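Local coordinates for pyridoxal kinase (Entamoeba histolytica, PDB 4S1H) that phosphorylates pyridoxal with ATP, making pyridoxal 5'-phosphate, the active vitamin B6 cofactor, at the interface of chains A and B. Residues are numbered along the deposited sequence; one frame, centred on the assembly and turned at random. Chains: chain A/B, Pyridoxal kinase.

Contacts 1, 3 and 4 all set helix 57-69 of one chain, with the residues just after it in contact 3, against the 42-53 stretch of the other. Contact 1 uses the helix of chain B, contacts 3 and 4 that of chain A, so the Ser66-Asn43 pairing appears twice with the chains exchanged. Contacts 3 and 4 are neighbours, their C-alpha centres about 10 Å apart, whereas contact 1 lies about 28 Å from contact 3 and 21 Å from contact 4. Contact 2, about 27 Å from contact 1, adds helix 18-28 and the 261-265 segment. Together they span a two-fold interface that is probably the kinase's dimer.

Contact 1: the interface of chains A and B. Residues chain A 41-43, 51; chain B 63, 66-67.
A:Ala42 presses its methyl group against helix 57-69 of chain B, where B:Ser66, B:Ile63 and B:Leu67 form the surface it meets. The nearest carbon is CB of B:Ser66, 3.6 Å from CB of A:Ala42. B:Ile63 brings its CG2 branch to the same methyl, at 4.0 Å from A:Ala42 CB, while its CG1 branch extends along the A:Ala42 and A:Gly51 backbones. From the next turn of the helix, B:Leu67 reaches in with CD2, which lies 3.7 Å from the carbonyl O of A:Ala42. Beside this apolar patch the B:Ser66 hydroxyl works in both directions. With OG anti to the backbone N (chi1 -177°), the side chain passes the alanine methyl and ends between two groups of chain A. It donates to the side-chain carbonyl OD1 of A:Asn43, 2.9 Å from OG, approaching with a tilt of 22° from the amide's carbonyl plane. It accepts from the backbone N of A:Gly51 at 3.0 Å from OG, a fairly straight bond with 152° at the hydrogen. The two partners together fix the hydroxyl's rotation, and CA of A:Gly51 packs on CB of the serine at 3.6 Å. In the fold, A:Ala42 and A:Asn43 begin the loop after strand 39-41, and A:Gly51 ends it just before strand 52-54; the same loop holds A:Thr45, a pyridoxal 5'-phosphate-binding residue, so a helix of chain B probably helps brace both ends of a loop of that site.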
loop_
_atom_site.group_PDB
_atom_site.type_symbol
_atom_site.label_atom_id
_atom_site.label_comp_id
_atom_site.label_asym_id
_atom_site.label_seq_id
_atom_site.Cartn_x
_atom_site.Cartn_y
_atom_site.Cartn_z
ATOM N N LEU A 41 9.825 -6.353 2.978
ATOM C CA LEU A 41 11.086 -6.424 2.254
ATOM C C LEU A 41 11.357 -5.136 1.503
ATOM O O LEU A 41 10.436 -4.431 1.124
ATOM C CB LEU A 41 11.045 -7.544 1.219
ATOM C CG LEU A 41 10.579 -8.893 1.775
ATOM C CD1 LEU A 41 10.493 -9.906 0.650
ATOM C CD2 LEU A 41 11.528 -9.377 2.851
ATOM N N ALA A 42 12.617 -4.852 1.258
ATOM C CA ALA A 42 13.002 -3.668 0.492
ATOM C C ALA A 42 12.515 -3.727 -0.935
ATOM O O ALA A 42 12.079 -2.749 -1.500
ATOM C CB ALA A 42 14.507 -3.527 0.482
ATOM N N ASN A 43 12.643 -4.927 -1.523
ATOM C CA ASN A 43 12.377 -5.135 -2.942
ATOM C C ASN A 43 12.091 -6.629 -3.163
ATOM O O ASN A 43 12.211 -7.419 -2.240
ATOM C CB ASN A 43 13.575 -4.657 -3.767
ATOM C CG ASN A 43 14.912 -5.109 -3.193
ATOM O OD1 ASN A 43 15.659 -4.321 -2.598
ATOM N ND2 ASN A 43 15.212 -6.407 -3.348
ATOM N N GLY A 51 16.594 -7.075 1.380
ATOM C CA GLY A 51 16.637 -6.715 2.787
ATOM C C GLY A 51 15.250 -6.806 3.411
ATOM O O GLY A 51 14.239 -6.753 2.717
ATOM N N ILE B 63 16.715 -3.170 5.150
ATOM C CA ILE B 63 15.947 -2.572 4.068
ATOM C C ILE B 63 16.676 -1.403 3.421
ATOM O O ILE B 63 16.820 -1.367 2.203
ATOM C CB ILE B 63 14.574 -2.125 4.565
ATOM C CG1 ILE B 63 13.715 -3.358 4.833
ATOM C CG2 ILE B 63 13.896 -1.140 3.591
ATOM C CD1 ILE B 63 12.540 -3.075 5.735
ATOM N N SER B 66 19.599 -2.602 1.407
ATOM C CA SER B 66 19.158 -3.258 0.196
ATOM C C SER B 66 18.737 -2.265 -0.901
ATOM O O SER B 66 19.105 -2.432 -2.070
ATOM C CB SER B 66 18.009 -4.179 0.558
ATOM O OG SER B 66 17.535 -4.921 -0.521
ATOM N N LEU B 67 17.994 -1.230 -0.531
ATOM C CA LEU B 67 17.660 -0.155 -1.477
ATOM C C LEU B 67 18.882 0.510 -2.068
ATOM O O LEU B 67 18.935 0.739 -3.257
ATOM C CB LEU B 67 16.808 0.910 -0.827
ATOM C CG LEU B 67 15.453 0.399 -0.344
ATOM C CD1 LEU B 67 14.801 1.439 0.519
ATOM C CD2 LEU B 67 14.511 0.011 -1.470
#

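Contact 2: the interface of chains A and B. Residues chain A 27, 30-32; chain B 24, 261, 264-265.
The carboxylate of A:Asp27 meets isoleucines of chain B with both oxygens. OD1 of A:Asp27 faces the methyl end of B:Ile261, 3.6 Å from B:Ile261 CD1, and OD2 of A:Asp27 faces the CG1 methylene of B:Ile24 at 3.5 Å. Both isoleucine side chains cross the aspartate at about a right angle, and on this side the carboxylate meets hydrocarbon. Its approach to them follows from the first torsion, which sets CG beside the backbone N and anti to the carbonyl carbon (chi1 -65°). Separately, CB of A:Asp27 packs on CD1 of B:Ile264 at 4.0 Å. That same CD1 lies 3.2 Å from the main-chain O of A:Asp27, close packing against the end of helix 18-28. B:Ile261 is bent in its second torsion (chi2 -60°), sending CD1 towards the aspartate while CG2 goes to A:Gln30, with 3.6 Å between CG2 and the glutamine CA. A:Gln30 has a left-handed backbone conformation, and its side chain runs extended, so that CG of A:Gln30 lies 3.4 Å from the carbonyl O of B:Ile261. It then meets B:Pro265 from the opposite direction, its amide carbon CD 3.7 Å from the ring CD; the modelled amide nitrogen comes too near that ring for its exact placing to be trusted. For the protein, the site packs the 261-265 segment of one subunit into the turn after helix 18-28 of the other, adding carbon packing that probably helps hold the dimer together.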
loop_
_atom_site.group_PDB
_atom_site.type_symbol
_atom_site.label_atom_id
_atom_site.label_comp_id
_atom_site.label_asym_id
_atom_site.label_seq_id
_atom_site.Cartn_x
_atom_site.Cartn_y
_atom_site.Cartn_z
ATOM N N ASP A 27 -7.192 0.194 -4.435
ATOM C CA ASP A 27 -7.342 1.669 -4.265
ATOM C C ASP A 27 -7.902 2.326 -5.559
ATOM O O ASP A 27 -8.833 3.144 -5.503
ATOM C CB ASP A 27 -6.024 2.389 -3.842
ATOM C CG ASP A 27 -5.494 1.984 -2.424
ATOM O OD1 ASP A 27 -6.196 1.314 -1.620
ATOM O OD2 ASP A 27 -4.310 2.331 -2.112
ATOM N N GLN A 30 -11.433 1.879 -5.888
ATOM C CA GLN A 30 -12.110 2.435 -4.734
ATOM C C GLN A 30 -12.881 1.371 -3.940
ATOM O O GLN A 30 -13.990 1.605 -3.461
ATOM C CB GLN A 30 -12.985 3.611 -5.139
ATOM C CG GLN A 30 -12.161 4.747 -5.756
ATOM C CD GLN A 30 -13.042 5.723 -6.444
ATOM O OE1 GLN A 30 -13.425 5.498 -7.578
ATOM N NE2 GLN A 30 -13.394 6.806 -5.759
ATOM N N ILE A 31 -12.210 0.259 -3.734
ATOM C CA ILE A 31 -12.715 -0.870 -2.937
ATOM C C ILE A 31 -11.966 -0.803 -1.590
ATOM O O ILE A 31 -10.747 -0.998 -1.524
ATOM C CB ILE A 31 -12.524 -2.208 -3.668
ATOM C CG1 ILE A 31 -13.330 -2.250 -5.001
ATOM C CG2 ILE A 31 -12.929 -3.339 -2.734
ATOM C CD1 ILE A 31 -12.982 -3.400 -5.927
ATOM N N GLN A 32 -12.691 -0.433 -0.536
ATOM C CA GLN A 32 -12.063 -0.263 0.767
ATOM C C GLN A 32 -11.609 -1.630 1.281
ATOM O O GLN A 32 -12.413 -2.571 1.367
ATOM C CB GLN A 32 -13.011 0.384 1.749
ATOM C CG GLN A 32 -12.307 0.675 3.059
ATOM C CD GLN A 32 -13.102 1.547 4.000
ATOM O OE1 GLN A 32 -13.666 2.559 3.588
ATOM N NE2 GLN A 32 -13.137 1.172 5.275
ATOM N N ILE B 24 -1.629 6.082 -1.111
ATOM C CA ILE B 24 -2.855 6.430 -1.783
ATOM C C ILE B 24 -2.660 7.706 -2.600
ATOM O O ILE B 24 -3.056 7.777 -3.745
ATOM C CB ILE B 24 -4.026 6.586 -0.775
ATOM C CG1 ILE B 24 -4.380 5.234 -0.129
ATOM C CG2 ILE B 24 -5.261 7.182 -1.445
ATOM C CD1 ILE B 24 -5.193 5.356 1.145
ATOM N N ILE B 261 -10.280 6.957 0.364
ATOM C CA ILE B 261 -10.463 5.982 -0.766
ATOM C C ILE B 261 -11.546 6.436 -1.734
ATOM O O ILE B 261 -11.322 6.557 -2.942
ATOM C CB ILE B 261 -10.776 4.547 -0.289
ATOM C CG1 ILE B 261 -9.627 4.003 0.548
ATOM C CG2 ILE B 261 -10.976 3.611 -1.484
ATOM C CD1 ILE B 261 -8.281 3.921 -0.153
ATOM N N ILE B 264 -10.483 9.494 -3.854
ATOM C CA ILE B 264 -9.332 9.400 -4.747
ATOM C C ILE B 264 -9.499 10.219 -6.032
ATOM O O ILE B 264 -8.557 10.908 -6.401
ATOM C CB ILE B 264 -8.932 7.921 -5.036
ATOM C CG1 ILE B 264 -8.162 7.331 -3.870
ATOM C CG2 ILE B 264 -8.135 7.778 -6.347
ATOM C CD1 ILE B 264 -8.038 5.806 -3.906
ATOM N N PRO B 265 -10.684 10.180 -6.693
ATOM C CA PRO B 265 -10.900 10.942 -7.917
ATOM C C PRO B 265 -10.736 12.461 -7.834
ATOM O O PRO B 265 -10.585 13.126 -8.864
ATOM C CB PRO B 265 -12.349 10.583 -8.299
ATOM C CG PRO B 265 -12.536 9.217 -7.765
ATOM C CD PRO B 265 -11.781 9.229 -6.462
#

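Contact 3: the interface of chains A and B. Residues chain A 66-67, 70, 72; chain B 43, 47, 49-50.
A:Leu72 lays one methyl on each of two chain B side chains at this subunit contact of a pyridoxal kinase of the ribokinase-like superfamily. Its CD1 touches CB of B:Asn43 at 3.6 Å, and its CD2 reaches the phenol end of B:Tyr47, 4.1 Å from CE2. The tyrosine ring leans over the A:Asn70 amide, the two planes 43° apart, with CB of B:Tyr47 3.8 Å from the amide carbon CG. B:Val49 comes from another side with CG1, likewise 3.8 Å from A:Asn70 CG; its chi1 of 59° places that methyl between the backbone N and the carbonyl carbon. Thus wedged, A:Asn70 directs both N-H groups of ND2 at chain B. One gives a bond of 2.8 Å to the main-chain O of B:Val49, which lies in the asparagine's amide plane; the other goes to OD1 of B:Asn43 at 2.9 Å, arriving above that carbonyl's plane. The two amides stand nearly perpendicular, 77° apart. B:Asn43 closes the ring of bonds through its own ND2, 3.0 Å from B:Val49 O and on a lone pair of it. At the rim, A:Ser66 OG and A:Asn70 ND2 reach B:Asn43 OD1 from opposite faces of its plane.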
loop_
_atom_site.group_PDB
_atom_site.type_symbol
_atom_site.label_atom_id
_atom_site.label_comp_id
_atom_site.label_asym_id
_atom_site.label_seq_id
_atom_site.Cartn_x
_atom_site.Cartn_y
_atom_site.Cartn_z
ATOM N N SER A 66 -6.516 -7.459 16.866
ATOM C CA SER A 66 -6.847 -6.015 16.945
ATOM C C SER A 66 -7.942 -5.623 15.939
ATOM O O SER A 66 -8.858 -4.862 16.261
ATOM C CB SER A 66 -5.578 -5.223 16.674
ATOM O OG SER A 66 -5.772 -3.836 16.894
ATOM N N LEU A 67 -7.861 -6.164 14.722
ATOM C CA LEU A 67 -8.920 -5.946 13.717
ATOM C C LEU A 67 -10.257 -6.450 14.221
ATOM O O LEU A 67 -11.261 -5.795 14.029
ATOM C CB LEU A 67 -8.587 -6.607 12.390
ATOM C CG LEU A 67 -7.350 -6.044 11.684
ATOM C CD1 LEU A 67 -6.938 -6.959 10.541
ATOM C CD2 LEU A 67 -7.525 -4.642 11.153
ATOM N N ASN A 70 -11.535 -4.256 17.484
ATOM C CA ASN A 70 -11.972 -2.941 17.022
ATOM C C ASN A 70 -13.095 -2.972 15.965
ATOM O O ASN A 70 -13.463 -1.925 15.434
ATOM C CB ASN A 70 -10.786 -2.115 16.514
ATOM C CG ASN A 70 -9.807 -1.751 17.603
ATOM O OD1 ASN A 70 -10.202 -1.368 18.718
ATOM N ND2 ASN A 70 -8.527 -1.813 17.281
ATOM N N LEU A 72 -13.240 -3.948 12.904
ATOM C CA LEU A 72 -12.826 -3.460 11.577
ATOM C C LEU A 72 -12.996 -4.487 10.450
ATOM O O LEU A 72 -12.937 -4.119 9.273
ATOM C CB LEU A 72 -11.362 -2.981 11.642
ATOM C CG LEU A 72 -11.155 -1.794 12.605
ATOM C CD1 LEU A 72 -9.686 -1.476 12.825
ATOM C CD2 LEU A 72 -11.890 -0.551 12.115
ATOM N N ASN B 43 -4.247 -1.042 13.052
ATOM C CA ASN B 43 -5.042 0.195 12.934
ATOM C C ASN B 43 -4.344 1.318 13.667
ATOM O O ASN B 43 -3.320 1.094 14.300
ATOM C CB ASN B 43 -6.423 -0.028 13.517
ATOM C CG ASN B 43 -6.403 -0.769 14.858
ATOM O OD1 ASN B 43 -6.737 -1.959 14.944
ATOM N ND2 ASN B 43 -6.006 -0.047 15.926
ATOM N N TYR B 47 -7.445 3.934 18.345
ATOM C CA TYR B 47 -8.321 2.857 18.801
ATOM C C TYR B 47 -7.864 2.322 20.172
ATOM O O TYR B 47 -6.686 2.497 20.523
ATOM C CB TYR B 47 -8.336 1.697 17.785
ATOM C CG TYR B 47 -8.971 2.064 16.459
ATOM C CD1 TYR B 47 -8.231 2.676 15.459
ATOM C CD2 TYR B 47 -10.308 1.777 16.212
ATOM C CE1 TYR B 47 -8.811 3.032 14.248
ATOM C CE2 TYR B 47 -10.901 2.119 15.002
ATOM C CZ TYR B 47 -10.143 2.751 14.027
ATOM O OH TYR B 47 -10.720 3.078 12.818
ATOM N N VAL B 49 -7.263 -0.750 21.166
ATOM C CA VAL B 49 -6.180 -1.749 21.036
ATOM C C VAL B 49 -5.526 -1.479 19.708
ATOM O O VAL B 49 -6.221 -1.120 18.748
ATOM C CB VAL B 49 -6.651 -3.237 21.148
ATOM C CG1 VAL B 49 -7.675 -3.607 20.091
ATOM C CG2 VAL B 49 -5.454 -4.181 21.040
ATOM N N VAL B 50 -4.194 -1.587 19.679
ATOM C CA VAL B 50 -3.388 -1.319 18.523
ATOM C C VAL B 50 -2.435 -2.512 18.332
ATOM O O VAL B 50 -1.325 -2.534 18.836
ATOM C CB VAL B 50 -2.612 -0.000 18.670
ATOM C CG1 VAL B 50 -1.930 0.352 17.371
ATOM C CG2 VAL B 50 -3.552 1.134 19.093
#

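Contact 4: the interface of chains A and B. Residues chain A 59, 62-63; chain B 52-53.
B:Gly52 fits closely against the helix 57-69 face of chain A, where A:Ser62 and A:Ile63 meet its backbone. The glycine N donates to the hydroxyl OG of A:Ser62 at 2.9 Å, with 156° at the hydrogen. A:Ile63 places CG1 3.7 Å from the glycine CA. With no side chain between them, the B:Gly52 main chain can lie this near the helix; its phi is positive (101°), a backbone shape other residues seldom take. The A:Ser62 hydroxyl lies beside its own carbonyl carbon, turned away from the backbone N (chi1 -177°), which carries it outward from the helix to the strand's first amide. In contrast to this close-lying backbone, A:Asp59, one turn earlier in the helix, meets B:Ser53 mainly through a polar link. The hydroxyl OG of B:Ser53 donates to carboxylate OD1 of A:Asp59 across a short 2.5 Å, meeting it from above the carboxylate plane. The second oxygen, OD2 of A:Asp59, makes no bond to B:Ser53, staying 3.7 Å from its OG. The aspartate CG is 3.8 Å from CB of B:Ser53. For the protein, the site fastens the beginning of strand 52-54 to the partner's helix and probably helps steady the end of the loop that carries B:Thr45.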
loop_
_atom_site.group_PDB
_atom_site.type_symbol
_atom_site.label_atom_id
_atom_site.label_comp_id
_atom_site.label_asym_id
_atom_site.label_seq_id
_atom_site.Cartn_x
_atom_site.Cartn_y
_atom_site.Cartn_z
ATOM N N ASP A 59 3.138 -11.232 15.860
ATOM C CA ASP A 59 2.701 -9.957 15.316
ATOM C C ASP A 59 1.474 -10.121 14.414
ATOM O O ASP A 59 0.547 -9.327 14.468
ATOM C CB ASP A 59 3.852 -9.249 14.568
ATOM C CG ASP A 59 4.957 -8.781 15.519
ATOM O OD1 ASP A 59 4.642 -8.337 16.642
ATOM O OD2 ASP A 59 6.152 -8.900 15.164
ATOM N N SER A 62 -1.441 -10.646 16.718
ATOM C CA SER A 62 -1.750 -9.379 17.359
ATOM C C SER A 62 -2.560 -8.475 16.436
ATOM O O SER A 62 -3.558 -7.854 16.847
ATOM C CB SER A 62 -0.455 -8.667 17.721
ATOM O OG SER A 62 -0.722 -7.478 18.397
ATOM N N ILE A 63 -2.114 -8.372 15.197
ATOM C CA ILE A 63 -2.857 -7.628 14.167
ATOM C C ILE A 63 -4.275 -8.175 13.932
ATOM O O ILE A 63 -5.244 -7.410 13.967
ATOM C CB ILE A 63 -2.082 -7.601 12.841
ATOM C CG1 ILE A 63 -0.863 -6.692 13.006
ATOM C CG2 ILE A 63 -2.958 -7.159 11.669
ATOM C CD1 ILE A 63 0.213 -6.916 11.976
ATOM N N GLY B 52 0.074 -5.321 16.604
ATOM C CA GLY B 52 1.249 -5.253 15.742
ATOM C C GLY B 52 2.392 -4.525 16.427
ATOM O O GLY B 52 2.271 -4.101 17.571
ATOM N N SER B 53 3.488 -4.372 15.692
ATOM C CA SER B 53 4.778 -3.955 16.268
ATOM C C SER B 53 5.443 -2.893 15.437
ATOM O O SER B 53 5.205 -2.738 14.242
ATOM C CB SER B 53 5.761 -5.145 16.386
ATOM O OG SER B 53 5.408 -6.042 17.441
#